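Local coordinates for protein putative metallopeptidase (PDB 3IEH) that binds zinc and is probably a metallocarboxypeptidase or a related hydrolase acting on ester bonds, at residues Arg197-Gly202 with Asn260-Thr265; Tyr203-Val208 with Ala249-Asp254. All coordinates share one frame; numbering follows the deposited sequence.

Interaction 1 of 2, residues Arg197-Gly202 with Asn260-Thr265; sequences RDTLGG and NSAAMT
Thr199 CG2 reaches across to helix 253-271 and meets Ala262 at its methyl, CB, 3.7 Å away. The same methyl lies 3.9 Å from Ala263 N, so it rests against the backbone between two alanines as well as against a side chain. Next to this pair, Leu200 CD2 comes within 4.3 Å of Ala263 CB, the end of the leucine leaning closer to the opposing helix than its first bond suggests.

The rotation of Thr199 about its first side-chain bond sets which branch faces the partner. CG2 stands anti to the backbone N and points at helix 253-271, whereas OG1 lies beside that N (chi1 -57°) and hydrogen-bonds to Asp195 O one turn earlier in its own helix. The hydroxyl is thereby satisfied locally, and a methyl is what the alanines receive. Small residues on helix 253-271 suit an approach of 9.2 Å between the segment axes, which run roughly antiparallel at 154°.

The two helices lie side by side over the same face of the central mixed sheet: Leu200 touches Thr245 and Thr247 of strand 242-248, and Met264, a selenomethionine, packs on Leu167 and Cys169 of strand 165-172. The Leu200 side chain is about 6 Å from that of Glu246, the predicted proton donor/acceptor, and Ser261 OG hydrogen-bonds to His88 ND1.

With no hydrogen bond or salt bridge between the segments, the helices are joined here by van der Waals contact, methyl on methyl and methyl on backbone, a small, mostly buried interface whose fit depends on shape.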
loop_
_atom_site.group_PDB
_atom_site.type_symbol
_atom_site.label_atom_id
_atom_site.label_comp_id
_atom_site.label_asym_id
_atom_site.label_seq_id
_atom_site.Cartn_x
_atom_site.Cartn_y
_atom_site.Cartn_z
ATOM N N ARG A 197 -10.206 6.408 -8.426
ATOM C CA ARG A 197 -10.816 7.601 -7.840
ATOM C C ARG A 197 -12.325 7.355 -7.601
ATOM O O ARG A 197 -12.830 7.586 -6.493
ATOM C CB ARG A 197 -10.543 8.791 -8.772
ATOM C CG ARG A 197 -10.949 10.139 -8.264
ATOM C CD ARG A 197 -12.455 10.370 -8.339
ATOM N NE ARG A 197 -13.000 10.133 -9.671
ATOM C CZ ARG A 197 -12.991 11.008 -10.677
ATOM N NH1 ARG A 197 -12.434 12.198 -10.526
ATOM N NH2 ARG A 197 -13.542 10.687 -11.849
ATOM N N ASP A 198 -13.025 6.856 -8.625
ATOM C CA ASP A 198 -14.446 6.521 -8.509
ATOM C C ASP A 198 -14.751 5.425 -7.471
ATOM O O ASP A 198 -15.767 5.499 -6.776
ATOM C CB ASP A 198 -15.036 6.126 -9.883
ATOM C CG ASP A 198 -15.043 7.298 -10.891
ATOM O OD1 ASP A 198 -15.112 8.482 -10.485
ATOM O OD2 ASP A 198 -14.971 7.031 -12.099
ATOM N N THR A 199 -13.898 4.412 -7.371
ATOM C CA THR A 199 -14.098 3.348 -6.384
ATOM C C THR A 199 -14.115 3.922 -4.965
ATOM O O THR A 199 -15.007 3.629 -4.160
ATOM C CB THR A 199 -12.997 2.266 -6.484
ATOM O OG1 THR A 199 -12.975 1.736 -7.819
ATOM C CG2 THR A 199 -13.244 1.158 -5.490
ATOM N N LEU A 200 -13.139 4.759 -4.661
ATOM C CA LEU A 200 -13.103 5.427 -3.342
ATOM C C LEU A 200 -14.314 6.348 -3.192
ATOM O O LEU A 200 -14.933 6.417 -2.121
ATOM C CB LEU A 200 -11.811 6.232 -3.184
ATOM C CG LEU A 200 -10.490 5.460 -3.250
ATOM C CD1 LEU A 200 -9.338 6.449 -3.051
ATOM C CD2 LEU A 200 -10.478 4.352 -2.176
ATOM N N GLY A 201 -14.654 7.026 -4.288
ATOM C CA GLY A 201 -15.806 7.918 -4.331
ATOM C C GLY A 201 -17.090 7.201 -4.010
ATOM O O GLY A 201 -18.043 7.826 -3.626
ATOM N N GLY A 202 -17.123 5.880 -4.171
ATOM C CA GLY A 202 -18.299 5.096 -3.805
ATOM C C GLY A 202 -18.454 4.887 -2.311
ATOM O O GLY A 202 -19.517 4.510 -1.865
ATOM N N ASN A 260 -10.626 0.071 1.076
ATOM C CA ASN A 260 -9.285 -0.403 0.764
ATOM C C ASN A 260 -9.352 -1.739 0.024
ATOM O O ASN A 260 -8.626 -1.952 -0.938
ATOM C CB ASN A 260 -8.450 -0.493 2.048
ATOM C CG ASN A 260 -7.814 0.851 2.423
ATOM O OD1 ASN A 260 -6.788 1.215 1.878
ATOM N ND2 ASN A 260 -8.429 1.585 3.344
ATOM N N SER A 261 -10.264 -2.612 0.450
ATOM C CA SER A 261 -10.493 -3.892 -0.211
ATOM C C SER A 261 -11.053 -3.707 -1.637
ATOM O O SER A 261 -10.705 -4.445 -2.553
ATOM C CB SER A 261 -11.474 -4.733 0.606
ATOM O OG SER A 261 -11.651 -6.022 0.044
ATOM N N ALA A 262 -11.946 -2.736 -1.798
ATOM C CA ALA A 262 -12.534 -2.453 -3.084
ATOM C C ALA A 262 -11.460 -1.918 -4.042
ATOM O O ALA A 262 -11.409 -2.345 -5.191
ATOM C CB ALA A 262 -13.694 -1.467 -2.947
ATOM N N ALA A 263 -10.604 -1.019 -3.558
ATOM C CA ALA A 263 -9.543 -0.426 -4.366
ATOM C C ALA A 263 -8.550 -1.460 -4.861
ATOM O O ALA A 263 -8.107 -1.393 -6.008
ATOM C CB ALA A 263 -8.806 0.667 -3.590
HETATM N N MSE A 264 -8.163 -2.383 -3.983
HETATM C CA MSE A 264 -7.309 -3.506 -4.364
HETATM C C MSE A 264 -7.969 -4.383 -5.436
HETATM O O MSE A 264 -7.305 -4.815 -6.373
HETATM C CB MSE A 264 -6.991 -4.351 -3.152
HETATM C CG MSE A 264 -6.034 -3.669 -2.207
HETATM SE SE MSE A 264 -6.010 -4.522 -0.487
HETATM C CE MSE A 264 -5.387 -2.946 0.412
ATOM N N THR A 265 -9.268 -4.644 -5.289
ATOM C CA THR A 265 -9.993 -5.415 -6.251
ATOM C C THR A 265 -10.021 -4.739 -7.610
ATOM O O THR A 265 -9.755 -5.366 -8.647
ATOM C CB THR A 265 -11.440 -5.680 -5.761
ATOM O OG1 THR A 265 -11.375 -6.610 -4.684
ATOM C CG2 THR A 265 -12.277 -6.319 -6.863
#

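Interaction 2 of 2, residues Tyr203-Val208 with Ala249-Asp254; sequences YFPIAV and ALQNFD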
loop_
_atom_site.group_PDB
_atom_site.type_symbol
_atom_site.label_atom_id
_atom_site.label_comp_id
_atom_site.label_asym_id
_atom_site.label_seq_id
_atom_site.Cartn_x
_atom_site.Cartn_y
_atom_site.Cartn_z
ATOM N N TYR A 203 -17.390 5.100 -1.539
ATOM C CA TYR A 203 -17.443 4.975 -0.076
ATOM C C TYR A 203 -17.363 6.307 0.627
ATOM O O TYR A 203 -17.889 6.443 1.739
ATOM C CB TYR A 203 -16.289 4.118 0.460
ATOM C CG TYR A 203 -16.373 2.706 -0.011
ATOM C CD1 TYR A 203 -15.860 2.358 -1.244
ATOM C CD2 TYR A 203 -17.005 1.725 0.744
ATOM C CE1 TYR A 203 -15.930 1.071 -1.717
ATOM C CE2 TYR A 203 -17.095 0.418 0.266
ATOM C CZ TYR A 203 -16.553 0.103 -0.967
ATOM O OH TYR A 203 -16.612 -1.170 -1.488
ATOM N N PHE A 204 -16.689 7.282 0.006
ATOM C CA PHE A 204 -16.437 8.545 0.692
ATOM C C PHE A 204 -16.640 9.742 -0.207
ATOM O O PHE A 204 -16.659 9.617 -1.435
ATOM C CB PHE A 204 -14.987 8.577 1.225
ATOM C CG PHE A 204 -14.620 7.401 2.058
ATOM C CD1 PHE A 204 -15.199 7.214 3.299
ATOM C CD2 PHE A 204 -13.691 6.481 1.604
ATOM C CE1 PHE A 204 -14.877 6.129 4.073
ATOM C CE2 PHE A 204 -13.369 5.384 2.365
ATOM C CZ PHE A 204 -13.960 5.203 3.603
ATOM N N PRO A 205 -16.806 10.917 0.405
ATOM C CA PRO A 205 -16.723 12.116 -0.449
ATOM C C PRO A 205 -15.265 12.245 -0.968
ATOM O O PRO A 205 -14.337 11.742 -0.330
ATOM C CB PRO A 205 -17.096 13.278 0.479
ATOM C CG PRO A 205 -16.993 12.744 1.916
ATOM C CD PRO A 205 -17.011 11.212 1.837
ATOM N N ILE A 206 -15.096 12.911 -2.103
ATOM C CA ILE A 206 -13.825 13.054 -2.790
ATOM C C ILE A 206 -13.115 14.390 -2.488
ATOM O O ILE A 206 -13.754 15.390 -2.252
ATOM C CB ILE A 206 -14.102 12.932 -4.312
ATOM C CG1 ILE A 206 -14.365 11.460 -4.669
ATOM C CG2 ILE A 206 -12.988 13.527 -5.137
ATOM C CD1 ILE A 206 -13.308 10.440 -4.194
ATOM N N ALA A 207 -11.785 14.404 -2.500
ATOM C CA ALA A 207 -11.032 15.660 -2.305
ATOM C C ALA A 207 -11.170 16.477 -3.594
ATOM O O ALA A 207 -10.346 16.369 -4.509
ATOM C CB ALA A 207 -9.585 15.373 -1.997
ATOM N N VAL A 208 -12.245 17.255 -3.680
ATOM C CA VAL A 208 -12.556 17.997 -4.900
ATOM C C VAL A 208 -11.414 18.931 -5.284
ATOM O O VAL A 208 -11.106 19.083 -6.460
ATOM C CB VAL A 208 -13.919 18.744 -4.789
ATOM C CG1 VAL A 208 -14.010 19.900 -5.797
ATOM C CG2 VAL A 208 -15.068 17.738 -4.979
ATOM N N ALA A 249 -9.063 8.865 7.175
ATOM C CA ALA A 249 -9.032 8.191 8.474
ATOM C C ALA A 249 -9.891 8.877 9.542
ATOM O O ALA A 249 -9.903 8.442 10.701
ATOM C CB ALA A 249 -7.582 8.006 8.961
ATOM N N LEU A 250 -10.588 9.950 9.153
ATOM C CA LEU A 250 -11.614 10.607 10.013
ATOM C C LEU A 250 -12.987 9.942 9.832
ATOM O O LEU A 250 -13.920 10.258 10.537
ATOM C CB LEU A 250 -11.733 12.126 9.732
ATOM C CG LEU A 250 -10.530 13.019 10.076
ATOM C CD1 LEU A 250 -10.778 14.501 9.638
ATOM C CD2 LEU A 250 -10.185 12.916 11.589
ATOM N N GLN A 251 -13.109 9.040 8.870
ATOM C CA GLN A 251 -14.334 8.287 8.664
ATOM C C GLN A 251 -14.257 6.967 9.436
ATOM O O GLN A 251 -13.212 6.582 9.985
ATOM C CB GLN A 251 -14.535 7.984 7.159
ATOM C CG GLN A 251 -14.658 9.206 6.226
ATOM C CD GLN A 251 -15.879 10.080 6.489
ATOM O OE1 GLN A 251 -16.753 9.689 7.252
ATOM N NE2 GLN A 251 -15.943 11.276 5.853
ATOM N N ASN A 252 -15.373 6.263 9.426
ATOM C CA ASN A 252 -15.537 4.966 10.051
ATOM C C ASN A 252 -14.510 3.915 9.588
ATOM O O ASN A 252 -14.306 3.674 8.395
ATOM C CB ASN A 252 -16.960 4.455 9.816
ATOM C CG ASN A 252 -17.185 3.079 10.396
ATOM O OD1 ASN A 252 -16.742 2.059 9.838
ATOM N ND2 ASN A 252 -17.885 3.034 11.528
ATOM N N PHE A 253 -13.901 3.268 10.573
ATOM C CA PHE A 253 -12.823 2.343 10.317
ATOM C C PHE A 253 -13.227 1.186 9.360
ATOM O O PHE A 253 -12.529 0.962 8.361
ATOM C CB PHE A 253 -12.217 1.837 11.628
ATOM C CG PHE A 253 -11.032 0.952 11.415
ATOM C CD1 PHE A 253 -9.795 1.503 11.167
ATOM C CD2 PHE A 253 -11.164 -0.441 11.408
ATOM C CE1 PHE A 253 -8.682 0.692 10.945
ATOM C CE2 PHE A 253 -10.060 -1.258 11.175
ATOM C CZ PHE A 253 -8.807 -0.682 10.949
ATOM N N ASP A 254 -14.348 0.500 9.609
ATOM C CA ASP A 254 -14.757 -0.611 8.729
ATOM C C ASP A 254 -15.104 -0.182 7.298
ATOM O O ASP A 254 -14.882 -0.938 6.343
ATOM C CB ASP A 254 -15.861 -1.455 9.361
ATOM C CG ASP A 254 -15.366 -2.230 10.594
ATOM O OD1 ASP A 254 -14.237 -2.781 10.602
ATOM O OD2 ASP A 254 -16.119 -2.302 11.565
#
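The ring of Phe204 lies along the aliphatic part of Gln251: CD1 is 3.6 Å from Gln251 CG, and CE1 is 3.6 Å from Gln251 CB. The CD1-CE1 side of the ring thus meets both methylenes, with CG approaching at an oblique angle. The two side chains run alongside in opposing senses, and the amide plane of Gln251 is turned only 25° from that of the ring.

Both residues have CG beside the backbone N and anti to the carbonyl carbon, but Gln251 then bends again. The kink at chi2 (-64°) turns the amide aside from the line of CB and CG, and NE2 ends 4.2 Å from Pro205 CD. NE2 hydrogen-bonds to Arg176 O, which ties the end of the side chain to a neighbouring loop while CB and CG remain against the phenylalanine.

Tyr203 CB sits 3.6 Å above one face of the Phe204 ring, displaced toward the rim. Phe204 also touches Thr247 and Pro248 at the end of strand 242-248 and Ala259 of helix 253-271, so it fills a buried place where strand, helix and loop converge, about 9 Å, side chain to side chain, from Glu246, the predicted proton donor/acceptor. Replacing Phe204 by alanine would remove the ring and is likely to leave CB and CG of Gln251 without their apolar partner and open a gap beside Thr247 and Ala259. Just beyond, Asn252 takes the N-cap position of helix 253-271, its OD1 accepting from Gln255 N.

Gln251 thus divides its chemistry: its hydrocarbon part packs on an aromatic ring, while its amide bonds to Arg176 O, outside both segments, so 203-208 and 249-254 meet by van der Waals contact, with no hydrogen bond between them.

From the N terminus, the chain runs through most of its central mixed sheet before helix 191-201, whose C-terminal part supplies the first half of interaction 1. The following loop, 203-208, enters interaction 2 at once; after the short strands 211-212, 215-216 and 221-223, helix 230-237 and strand 242-248, residues 249-254 close that inner excursion. Helix 253-271 then continues to 260-265, which closes the outer one, so interaction 2 is nested within interaction 1. The two adjoin directly: Ala262 CB lies 3.3 Å from Tyr203 OH, and Gly201 CA 3.6 Å from Ile206 CD1. Together they fix helix 191-201 and its trailing loop against the loop leading into helix 253-271 and the middle of that helix.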